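Local coordinates for protein Cel44C (Paenibacillus polymyxa, PDB 3ZQ9) that hydrolyses the beta-1,4-glucan backbone of xyloglucan and probably of cellulose, this chain being the family 44 glycoside hydrolase part of a larger multidomain enzyme, at residues A[181-186]-A[230-235]; A[280-285]-A[355-360]; A[29-34]-A[389-394]. The protein carries 2 engineered substitutions. All coordinates share one frame; numbering follows the deposited sequence.

Contact 1 of 3, residues A[181-186]-A[230-235]; sequences GYALDN and GPVLYG. With NOY ((2R,3S,4R,5R)-5-(hydroxymethyl)piperidine-2,3,4-triol), chain B.
V232 wedges its branched side chain against the C-terminal end of strand 181-184 and the turn after it, A183 to N186. Its CB already lies against the D185 carbonyl, and the two methyls then divide the work. CG2 reaches furthest in: it lies 3.4 Å from D185 O and 3.8 Å from L184 O, and beyond them it meets the CB of A183 at 4.2 Å. CG1, anti to the backbone N (chi1 -158°), lies against the backbone of N186, 3.8 Å from its CA. Valine suits the place because a short, apolar fork fills the angle between strand and turn without adding a polar group. The N186 side chain crosses it at about a right angle and carries its amide end to O2 of the bound piperidine sugar mimic. With an alanine here instead of N186, that hydroxyl would probably lose its amide neighbour and a gap would open beside CG1. No direct hydrogen bond joins the segments; a water instead donates 2.8 Å bonds to L184 O and P231 O. D185, tied to T51 and W191, also accepts from N186 N through OD1 at 2.7 Å, which steadies the turn. Outside the barrel, L184 and P231 pack on helices 205-222 and 258-273, whereas V232 faces D282 and H284 of the next strand, 280-285.

Contact 2 of 3, residues A[280-285]-A[355-360]; sequences VFDVHW and AMTEYS. With NOY ((2R,3S,4R,5R)-5-(hydroxymethyl)piperidine-2,3,4-triol), chain B.
E358 lies over one face of the H284 ring at the mouth of a (beta/alpha)8, or TIM, barrel, where strands 280-285 and 353-359 run parallel. E358 makes the first shell: its OE1 accepts from the piperidine N of the bound sugar mimic at 2.6 Å, and its OE2 lies equally near the ligand O2. R44 forms a salt bridge to OE2 and Y286 bonds OE1, so both oxygens are gripped. This end of the seventh strand is where related retaining barrel glycosidases usually carry their nucleophile, a role consistent with the contact seen here. The H284 ring backs the E358 side chain with that face. E358 CG sits 3.7 Å from the ring centroid, a CH-pi contact, and the ring and carboxylate planes are only 23° apart. A flat imidazole suits this place, offering a face to the glutamate while ND1 bonds E187. One layer further out, T357 OG1 lies at the H284 ring edge, 3.0 Å from NE2, and points to D282 OD1, at a modelled separation too short to be taken at face value. Threonine OG1 is turned there by chi1 of 53°. The backbone ladder holds these layers: V283 N to A355 O at 3.0 Å, T357 N to V283 O at 2.9 Å, and W285 N to E358 O. On the face away from the ligand, M356 bends at chi3, its SD lying obliquely beside the W285 indole and its CE 3.8 Å from W285 CB.

Contact 3 of 3, residues A[29-34]-A[389-394]; sequences GTNQDL and NYWKLK. With NOY ((2R,3S,4R,5R)-5-(hydroxymethyl)piperidine-2,3,4-triol), chain B; BGC (beta-D-glucopyranose), chain C; EDO (1,2-ethanediol), chain H.
The carbonyl oxygen Y390 O is gripped twice by N31: its backbone N bonds it at 2.9 Å, and its side-chain ND2 at 3.0 Å, the latter coming from well above the carbonyl plane. Asparagine suits the spot because its amide serves three groups at once: ND2 also bonds T357 O, and OD1 accepts from R44. Thus held, N31 sets its CG 3.2 Å from CE3 at the edge of the W391 indole. Q32 takes one face of that ring. Its chain bends at chi2 (93°), which lays NE2 3.3 Å above the indole plane while OE1 accepts a nearly straight bond from K392 N at 3.0 Å. The opposite face is given to the bound piperidine sugar mimic, whose C3 rides 3.6 Å above the plane. Further out, L34 CD2 meets the edge of the Y390 ring and slides along the aliphatic part of K392, whose NZ bonds G396 O and, through a water, reaches D33 O. Y390 N to G29 O completes the join of the first and eighth strands, which closes the TIM barrel, and W391 provides the kind of aromatic sugar platform that is typical of glycoside hydrolase active sites.

All three contacts belong to one eight-stranded barrel and converge on the same bound piperidine, yet they use different means. Contact 1 joins the fourth and fifth strands where they have splayed apart, through apolar packing and a bridging water. Contact 2, between the sixth and seventh, is a parallel backbone ladder that is regular up to the turn at E358, and it lies nearest the centre of the chain. Both are fully buried. Contact 3 closes the barrel by joining its first and last strands and runs outward into partly exposed loop, so amides and a lysine chain replace much of the ladder. Neighbouring strands tie the contacts together: L233 O meets H284 N, and M356 O meets N389 N.

Contact 1 of 3, residues A[181-186]-A[230-235]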
loop_
_atom_site.group_PDB
_atom_site.type_symbol
_atom_site.label_atom_id
_atom_site.label_comp_id
_atom_site.label_asym_id
_atom_site.label_seq_id
_atom_site.Cartn_x
_atom_site.Cartn_y
_atom_site.Cartn_z
ATOM N N GLY A 181 9.917 9.448 -0.930
ATOM C CA GLY A 181 9.926 8.186 -1.708
ATOM C C GLY A 181 9.677 8.425 -3.202
ATOM O O GLY A 181 8.843 9.246 -3.552
ATOM N N TYR A 182 10.401 7.679 -4.040
ATOM C CA TYR A 182 10.202 7.680 -5.496
ATOM C C TYR A 182 10.043 6.237 -5.939
ATOM O O TYR A 182 10.885 5.381 -5.577
ATOM C CB TYR A 182 11.399 8.321 -6.242
ATOM C CG TYR A 182 11.557 9.793 -5.930
ATOM C CD1 TYR A 182 10.738 10.754 -6.534
ATOM C CD2 TYR A 182 12.520 10.215 -5.027
ATOM C CE1 TYR A 182 10.850 12.117 -6.185
ATOM C CE2 TYR A 182 12.674 11.583 -4.696
ATOM C CZ TYR A 182 11.836 12.512 -5.282
ATOM O OH TYR A 182 11.970 13.826 -4.959
ATOM N N ALA A 183 9.000 5.983 -6.730
ATOM C CA ALA A 183 8.735 4.660 -7.270
ATOM C C ALA A 183 9.228 4.573 -8.710
ATOM O O ALA A 183 9.048 5.532 -9.488
ATOM C CB ALA A 183 7.200 4.397 -7.244
ATOM N N LEU A 184 9.795 3.417 -9.067
ATOM C CA LEU A 184 10.293 3.169 -10.409
ATOM C C LEU A 184 9.095 2.746 -11.283
ATOM O O LEU A 184 8.865 1.567 -11.504
ATOM C CB LEU A 184 11.392 2.078 -10.384
ATOM C CG LEU A 184 12.597 2.438 -9.493
ATOM C CD1 LEU A 184 13.552 1.200 -9.398
ATOM C CD2 LEU A 184 13.340 3.616 -10.011
ATOM N N ASP A 185 8.326 3.749 -11.686
ATOM C CA ASP A 185 7.159 3.557 -12.595
ATOM C C ASP A 185 6.118 2.706 -11.849
ATOM O O ASP A 185 6.004 2.812 -10.607
ATOM C CB ASP A 185 7.637 2.959 -13.949
ATOM C CG ASP A 185 6.676 3.244 -15.099
ATOM O OD1 ASP A 185 5.597 2.613 -15.132
ATOM O OD2 ASP A 185 7.015 4.085 -15.994
ATOM N N ASN A 186 5.362 1.877 -12.583
ATOM C CA ASN A 186 4.179 1.193 -12.031
ATOM C C ASN A 186 3.913 -0.050 -12.886
ATOM O O ASN A 186 3.781 0.069 -14.117
ATOM C CB ASN A 186 2.958 2.147 -12.148
ATOM C CG ASN A 186 1.676 1.512 -11.631
ATOM O OD1 ASN A 186 0.767 1.097 -12.446
ATOM N ND2 ASN A 186 1.567 1.409 -10.349
ATOM N N GLY A 230 10.663 -0.339 -5.797
ATOM C CA GLY A 230 10.466 -1.102 -7.084
ATOM C C GLY A 230 10.314 -2.563 -6.694
ATOM O O GLY A 230 10.638 -2.927 -5.572
ATOM N N PRO A 231 9.871 -3.433 -7.627
ATOM C CA PRO A 231 9.567 -3.079 -9.011
ATOM C C PRO A 231 8.089 -2.704 -9.204
ATOM O O PRO A 231 7.660 -2.519 -10.351
ATOM C CB PRO A 231 9.875 -4.389 -9.804
ATOM C CG PRO A 231 10.109 -5.519 -8.739
ATOM C CD PRO A 231 9.723 -4.876 -7.376
ATOM N N VAL A 232 7.337 -2.552 -8.116
ATOM C CA VAL A 232 5.944 -2.083 -8.212
ATOM C C VAL A 232 5.111 -3.138 -8.991
ATOM O O VAL A 232 4.325 -2.816 -9.920
ATOM C CB VAL A 232 5.811 -0.646 -8.866
ATOM C CG1 VAL A 232 4.461 -0.041 -8.421
ATOM C CG2 VAL A 232 6.959 0.326 -8.429
ATOM N N LEU A 233 5.244 -4.393 -8.585
ATOM C CA LEU A 233 4.680 -5.522 -9.354
ATOM C C LEU A 233 3.172 -5.631 -9.182
ATOM O O LEU A 233 2.688 -5.481 -8.067
ATOM C CB LEU A 233 5.352 -6.833 -8.930
ATOM C CG LEU A 233 6.862 -6.870 -9.175
ATOM C CD1 LEU A 233 7.382 -8.267 -8.691
ATOM C CD2 LEU A 233 7.226 -6.654 -10.709
ATOM N N TYR A 234 2.438 -5.960 -10.262
ATOM C CA TYR A 234 0.969 -5.854 -10.221
ATOM C C TYR A 234 0.332 -6.952 -9.373
ATOM O O TYR A 234 -0.763 -6.789 -8.843
ATOM C CB TYR A 234 0.389 -5.888 -11.668
ATOM C CG TYR A 234 0.148 -7.266 -12.190
ATOM C CD1 TYR A 234 -1.091 -7.905 -11.972
ATOM C CD2 TYR A 234 1.137 -7.950 -12.894
ATOM C CE1 TYR A 234 -1.318 -9.215 -12.432
ATOM C CE2 TYR A 234 0.905 -9.265 -13.379
ATOM C CZ TYR A 234 -0.320 -9.872 -13.142
ATOM O OH TYR A 234 -0.567 -11.158 -13.572
ATOM N N GLY A 235 0.995 -8.096 -9.264
ATOM C CA GLY A 235 0.303 -9.238 -8.711
ATOM C C GLY A 235 1.156 -10.486 -8.842
ATOM O O GLY A 235 2.264 -10.439 -9.412
HETATM O O4 NOY B . -6.536 1.417 -11.251
HETATM C C4 NOY B . -5.460 0.471 -11.402
HETATM C C3 NOY B . -4.113 1.111 -11.003
HETATM O O3 NOY B . -3.804 2.240 -11.821
HETATM C C2 NOY B . -2.990 0.061 -11.166
HETATM N N NOY B . -3.248 -1.154 -10.367
HETATM C C7 NOY B . -4.583 -1.759 -10.592
HETATM C C5 NOY B . -5.669 -0.690 -10.416
HETATM C C6 NOY B . -7.079 -1.283 -10.516
HETATM O O2 NOY B . -1.719 0.610 -10.822
HETATM O O6 NOY B . -7.244 -1.981 -11.758
HETATM O O HOH W 1 9.579 -1.094 -11.788
#

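Contact 2 of 3, residues A[280-285]-A[355-360]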
loop_
_atom_site.group_PDB
_atom_site.type_symbol
_atom_site.label_atom_id
_atom_site.label_comp_id
_atom_site.label_asym_id
_atom_site.label_seq_id
_atom_site.Cartn_x
_atom_site.Cartn_y
_atom_site.Cartn_z
ATOM N N VAL A 280 13.099 -0.112 -1.035
ATOM C CA VAL A 280 11.858 -0.745 -0.614
ATOM C C VAL A 280 11.372 -1.648 -1.743
ATOM O O VAL A 280 11.224 -1.176 -2.915
ATOM C CB VAL A 280 10.773 0.346 -0.334
ATOM C CG1 VAL A 280 9.486 -0.325 0.211
ATOM C CG2 VAL A 280 11.282 1.384 0.682
ATOM N N PHE A 281 11.143 -2.916 -1.433
ATOM C CA PHE A 281 10.604 -3.845 -2.429
ATOM C C PHE A 281 9.094 -3.646 -2.419
ATOM O O PHE A 281 8.445 -3.754 -1.347
ATOM C CB PHE A 281 10.974 -5.292 -2.079
ATOM C CG PHE A 281 10.600 -6.271 -3.137
ATOM C CD1 PHE A 281 11.460 -6.489 -4.222
ATOM C CD2 PHE A 281 9.396 -6.954 -3.056
ATOM C CE1 PHE A 281 11.070 -7.382 -5.279
ATOM C CE2 PHE A 281 8.988 -7.878 -4.081
ATOM C CZ PHE A 281 9.831 -8.083 -5.198
ATOM N N ASP A 282 8.532 -3.343 -3.601
ATOM C CA ASP A 282 7.223 -2.708 -3.719
ATOM C C ASP A 282 6.354 -3.661 -4.556
ATOM O O ASP A 282 6.693 -3.970 -5.703
ATOM C CB ASP A 282 7.447 -1.371 -4.457
ATOM C CG ASP A 282 6.151 -0.572 -4.736
ATOM O OD1 ASP A 282 5.044 -1.164 -4.802
ATOM O OD2 ASP A 282 6.244 0.687 -4.913
ATOM N N VAL A 283 5.251 -4.116 -3.959
ATOM C CA VAL A 283 4.254 -4.954 -4.661
ATOM C C VAL A 283 2.837 -4.417 -4.513
ATOM O O VAL A 283 2.509 -3.697 -3.573
ATOM C CB VAL A 283 4.257 -6.420 -4.168
ATOM C CG1 VAL A 283 5.632 -7.057 -4.398
ATOM C CG2 VAL A 283 3.884 -6.549 -2.665
ATOM N N HIS A 284 1.983 -4.828 -5.457
ATOM C CA HIS A 284 0.528 -4.637 -5.359
ATOM C C HIS A 284 -0.109 -6.004 -5.108
ATOM O O HIS A 284 0.374 -7.016 -5.613
ATOM C CB HIS A 284 0.030 -4.083 -6.708
ATOM C CG HIS A 284 0.562 -2.713 -6.992
ATOM N ND1 HIS A 284 0.401 -2.076 -8.203
ATOM C CD2 HIS A 284 1.309 -1.889 -6.219
ATOM C CE1 HIS A 284 0.997 -0.889 -8.146
ATOM N NE2 HIS A 284 1.535 -0.746 -6.948
ATOM N N TRP A 285 -1.147 -6.036 -4.288
ATOM C CA TRP A 285 -1.738 -7.316 -3.882
ATOM C C TRP A 285 -3.251 -7.154 -3.901
ATOM O O TRP A 285 -3.827 -6.601 -2.977
ATOM C CB TRP A 285 -1.245 -7.669 -2.481
ATOM C CG TRP A 285 -1.852 -8.949 -1.901
ATOM C CD1 TRP A 285 -2.825 -9.038 -0.931
ATOM C CD2 TRP A 285 -1.525 -10.293 -2.264
ATOM N NE1 TRP A 285 -3.108 -10.352 -0.667
ATOM C CE2 TRP A 285 -2.316 -11.145 -1.451
ATOM C CE3 TRP A 285 -0.602 -10.869 -3.165
ATOM C CZ2 TRP A 285 -2.226 -12.544 -1.514
ATOM C CZ3 TRP A 285 -0.541 -12.288 -3.243
ATOM C CH2 TRP A 285 -1.345 -13.089 -2.424
ATOM N N ALA A 355 6.880 -3.046 0.926
ATOM C CA ALA A 355 5.688 -2.194 0.867
ATOM C C ALA A 355 4.631 -2.795 -0.016
ATOM O O ALA A 355 4.946 -3.305 -1.099
ATOM C CB ALA A 355 6.050 -0.794 0.345
ATOM N N MET A 356 3.368 -2.654 0.390
ATOM C CA MET A 356 2.257 -3.102 -0.426
ATOM C C MET A 356 1.519 -1.837 -0.913
ATOM O O MET A 356 0.627 -1.313 -0.220
ATOM C CB MET A 356 1.354 -4.006 0.430
ATOM C CG MET A 356 0.181 -4.612 -0.376
ATOM S SD MET A 356 -0.815 -5.664 0.737
ATOM C CE MET A 356 0.311 -7.009 0.933
ATOM N N THR A 357 1.925 -1.304 -2.075
ATOM C CA THR A 357 1.564 0.091 -2.429
ATOM C C THR A 357 0.210 0.208 -3.117
ATOM O O THR A 357 -0.221 1.308 -3.392
ATOM C CB THR A 357 2.635 0.778 -3.298
ATOM O OG1 THR A 357 2.907 -0.035 -4.429
ATOM C CG2 THR A 357 3.954 0.932 -2.488
ATOM N N GLU A 358 -0.437 -0.933 -3.398
ATOM C CA GLU A 358 -1.862 -0.996 -3.734
ATOM C C GLU A 358 -2.397 -2.313 -3.203
ATOM O O GLU A 358 -1.713 -3.333 -3.334
ATOM C CB GLU A 358 -2.098 -0.994 -5.251
ATOM C CG GLU A 358 -1.792 0.366 -5.972
ATOM C CD GLU A 358 -2.078 0.278 -7.473
ATOM O OE1 GLU A 358 -2.938 -0.573 -7.875
ATOM O OE2 GLU A 358 -1.449 1.044 -8.260
ATOM N N TYR A 359 -3.617 -2.290 -2.667
ATOM C CA TYR A 359 -4.365 -3.505 -2.296
ATOM C C TYR A 359 -5.789 -3.092 -1.996
ATOM O O TYR A 359 -6.061 -1.917 -1.735
ATOM C CB TYR A 359 -3.745 -4.197 -1.058
ATOM C CG TYR A 359 -3.897 -3.451 0.250
ATOM C CD1 TYR A 359 -3.014 -2.387 0.609
ATOM C CD2 TYR A 359 -4.865 -3.845 1.161
ATOM C CE1 TYR A 359 -3.149 -1.740 1.851
ATOM C CE2 TYR A 359 -5.026 -3.208 2.401
ATOM C CZ TYR A 359 -4.153 -2.169 2.744
ATOM O OH TYR A 359 -4.313 -1.576 3.977
ATOM N N SER A 360 -6.688 -4.066 -2.028
ATOM C CA SER A 360 -8.078 -3.868 -1.640
ATOM C C SER A 360 -8.646 -5.229 -1.462
ATOM O O SER A 360 -8.268 -6.174 -2.194
ATOM C CB SER A 360 -8.862 -3.185 -2.760
ATOM O OG SER A 360 -10.260 -3.234 -2.435
HETATM O O4 NOY B . -6.536 1.417 -11.251
HETATM C C4 NOY B . -5.460 0.471 -11.402
HETATM C C3 NOY B . -4.113 1.111 -11.003
HETATM O O3 NOY B . -3.804 2.240 -11.821
HETATM C C2 NOY B . -2.990 0.061 -11.166
HETATM N N NOY B . -3.248 -1.154 -10.367
HETATM C C7 NOY B . -4.583 -1.759 -10.592
HETATM C C5 NOY B . -5.669 -0.690 -10.416
HETATM C C6 NOY B . -7.079 -1.283 -10.516
HETATM O O2 NOY B . -1.719 0.610 -10.822
HETATM O O6 NOY B . -7.244 -1.981 -11.758
#

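Contact 3 of 3, residues A[29-34]-A[389-394]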
loop_
_atom_site.group_PDB
_atom_site.type_symbol
_atom_site.label_atom_id
_atom_site.label_comp_id
_atom_site.label_asym_id
_atom_site.label_seq_id
_atom_site.Cartn_x
_atom_site.Cartn_y
_atom_site.Cartn_z
ATOM N N GLY A 29 -1.981 3.980 5.088
ATOM C CA GLY A 29 -1.633 4.755 3.895
ATOM C C GLY A 29 -2.663 4.562 2.821
ATOM O O GLY A 29 -3.408 3.578 2.826
ATOM N N THR A 30 -2.680 5.467 1.861
ATOM C CA THR A 30 -3.635 5.332 0.783
ATOM C C THR A 30 -3.071 5.877 -0.526
ATOM O O THR A 30 -2.006 6.504 -0.552
ATOM C CB THR A 30 -4.965 6.029 1.154
ATOM O OG1 THR A 30 -6.003 5.627 0.230
ATOM C CG2 THR A 30 -4.767 7.576 1.212
ATOM N N ASN A 31 -3.791 5.571 -1.612
ATOM C CA ASN A 31 -3.545 6.159 -2.926
ATOM C C ASN A 31 -4.517 7.317 -3.052
ATOM O O ASN A 31 -4.190 8.428 -2.671
ATOM C CB ASN A 31 -3.769 5.108 -4.007
ATOM C CG ASN A 31 -2.549 4.196 -4.128
ATOM O OD1 ASN A 31 -1.609 4.529 -4.824
ATOM N ND2 ASN A 31 -2.558 3.079 -3.408
ATOM N N GLN A 32 -5.745 7.040 -3.431
ATOM C CA GLN A 32 -6.790 8.102 -3.398
ATOM C C GLN A 32 -7.121 8.482 -1.982
ATOM O O GLN A 32 -7.353 7.608 -1.142
ATOM C CB GLN A 32 -8.087 7.618 -4.076
ATOM C CG GLN A 32 -7.890 7.130 -5.523
ATOM C CD GLN A 32 -7.658 5.612 -5.599
ATOM O OE1 GLN A 32 -7.232 5.007 -4.635
ATOM N NE2 GLN A 32 -8.046 4.986 -6.724
ATOM N N ASP A 33 -7.195 9.790 -1.691
ATOM C CA ASP A 33 -7.656 10.221 -0.368
ATOM C C ASP A 33 -9.118 9.775 -0.194
ATOM O O ASP A 33 -9.868 9.755 -1.176
ATOM C CB ASP A 33 -7.598 11.747 -0.275
ATOM C CG ASP A 33 -6.157 12.256 -0.298
ATOM O OD1 ASP A 33 -5.309 11.659 0.403
ATOM O OD2 ASP A 33 -5.865 13.221 -1.017
ATOM N N LEU A 34 -9.479 9.347 1.013
ATOM C CA LEU A 34 -10.842 8.867 1.278
ATOM C C LEU A 34 -11.671 10.021 1.864
ATOM O O LEU A 34 -11.745 11.076 1.228
ATOM C CB LEU A 34 -10.794 7.597 2.157
ATOM C CG LEU A 34 -9.959 6.436 1.582
ATOM C CD1 LEU A 34 -9.848 5.226 2.564
ATOM C CD2 LEU A 34 -10.533 5.955 0.241
ATOM N N ASN A 389 -0.688 0.934 1.017
ATOM C CA ASN A 389 -1.577 1.999 0.522
ATOM C C ASN A 389 -2.800 1.352 -0.135
ATOM O O ASN A 389 -2.688 0.647 -1.132
ATOM C CB ASN A 389 -0.833 2.870 -0.526
ATOM C CG ASN A 389 0.466 3.502 0.017
ATOM O OD1 ASN A 389 0.489 4.713 0.403
ATOM N ND2 ASN A 389 1.528 2.745 0.054
ATOM N N TYR A 390 -3.959 1.583 0.450
ATOM C CA TYR A 390 -5.213 1.105 -0.128
ATOM C C TYR A 390 -5.416 1.751 -1.514
ATOM O O TYR A 390 -4.995 2.901 -1.747
ATOM C CB TYR A 390 -6.315 1.542 0.807
ATOM C CG TYR A 390 -7.694 1.315 0.281
ATOM C CD1 TYR A 390 -8.203 0.032 0.176
ATOM C CD2 TYR A 390 -8.498 2.388 -0.078
ATOM C CE1 TYR A 390 -9.527 -0.170 -0.320
ATOM C CE2 TYR A 390 -9.824 2.187 -0.548
ATOM C CZ TYR A 390 -10.289 0.890 -0.661
ATOM O OH TYR A 390 -11.547 0.589 -1.148
ATOM N N TRP A 391 -6.035 1.000 -2.422
ATOM C CA TRP A 391 -6.428 1.551 -3.749
ATOM C C TRP A 391 -7.962 1.376 -3.907
ATOM O O TRP A 391 -8.459 0.287 -3.733
ATOM C CB TRP A 391 -5.699 0.810 -4.896
ATOM C CG TRP A 391 -6.060 1.422 -6.213
ATOM C CD1 TRP A 391 -7.183 1.130 -6.961
ATOM C CD2 TRP A 391 -5.338 2.413 -6.935
ATOM N NE1 TRP A 391 -7.219 1.925 -8.086
ATOM C CE2 TRP A 391 -6.103 2.730 -8.092
ATOM C CE3 TRP A 391 -4.129 3.092 -6.715
ATOM C CZ2 TRP A 391 -5.684 3.691 -9.046
ATOM C CZ3 TRP A 391 -3.708 4.061 -7.673
ATOM C CH2 TRP A 391 -4.499 4.371 -8.798
ATOM N N LYS A 392 -8.681 2.458 -4.207
ATOM C CA LYS A 392 -10.128 2.407 -4.386
ATOM C C LYS A 392 -10.497 1.693 -5.698
ATOM O O LYS A 392 -10.333 2.283 -6.770
ATOM C CB LYS A 392 -10.682 3.843 -4.474
ATOM C CG LYS A 392 -10.509 4.679 -3.213
ATOM C CD LYS A 392 -11.123 6.082 -3.451
ATOM C CE LYS A 392 -12.636 6.029 -3.449
ATOM N NZ LYS A 392 -13.155 7.443 -3.819
ATOM N N LEU A 393 -11.056 0.476 -5.610
ATOM C CA LEU A 393 -11.509 -0.212 -6.804
ATOM C C LEU A 393 -12.925 0.243 -7.162
ATOM O O LEU A 393 -13.401 -0.018 -8.261
ATOM C CB LEU A 393 -11.539 -1.724 -6.594
ATOM C CG LEU A 393 -10.155 -2.354 -6.431
ATOM C CD1 LEU A 393 -10.344 -3.815 -6.107
ATOM C CD2 LEU A 393 -9.293 -2.148 -7.705
ATOM N N LYS A 394 -13.600 0.888 -6.232
ATOM C CA LYS A 394 -14.950 1.405 -6.472
ATOM C C LYS A 394 -14.872 2.918 -6.287
ATOM O O LYS A 394 -14.367 3.391 -5.266
ATOM C CB LYS A 394 -15.867 0.772 -5.427
ATOM C CG LYS A 394 -17.249 1.329 -5.339
ATOM C CD LYS A 394 -18.154 0.213 -4.865
ATOM C CE LYS A 394 -19.561 0.628 -4.628
ATOM N NZ LYS A 394 -19.932 -0.114 -3.376
HETATM O O4 NOY B . -6.536 1.417 -11.251
HETATM C C4 NOY B . -5.460 0.471 -11.402
HETATM C C3 NOY B . -4.113 1.111 -11.003
HETATM O O3 NOY B . -3.804 2.240 -11.821
HETATM C C2 NOY B . -2.990 0.061 -11.166
HETATM N N NOY B . -3.248 -1.154 -10.367
HETATM C C7 NOY B . -4.583 -1.759 -10.592
HETATM C C5 NOY B . -5.669 -0.690 -10.416
HETATM C C6 NOY B . -7.079 -1.283 -10.516
HETATM O O2 NOY B . -1.719 0.610 -10.822
HETATM O O6 NOY B . -7.244 -1.981 -11.758
HETATM C C2 BGC C . -8.379 2.427 -12.415
HETATM C C3 BGC C . -8.703 3.493 -13.454
HETATM C C4 BGC C . -7.903 4.754 -13.102
HETATM C C5 BGC C . -6.388 4.494 -13.101
HETATM C C6 BGC C . -5.629 5.745 -12.655
HETATM C C1 BGC C . -6.859 2.245 -12.358
HETATM O O2 BGC C . -8.869 1.159 -12.792
HETATM O O3 BGC C . -10.120 3.795 -13.379
HETATM O O4 BGC C . -8.277 5.826 -13.959
HETATM O O5 BGC C . -6.178 3.452 -12.143
HETATM O O6 BGC C . -4.228 5.476 -12.675
HETATM C C1 EDO H . -3.897 10.951 -6.408
HETATM O O1 EDO H . -5.152 10.238 -6.392
HETATM C C2 EDO H . -3.186 10.726 -5.071
HETATM O O2 EDO H . -3.919 11.508 -4.115
HETATM O O HOH W 2 -12.526 9.263 -1.850
#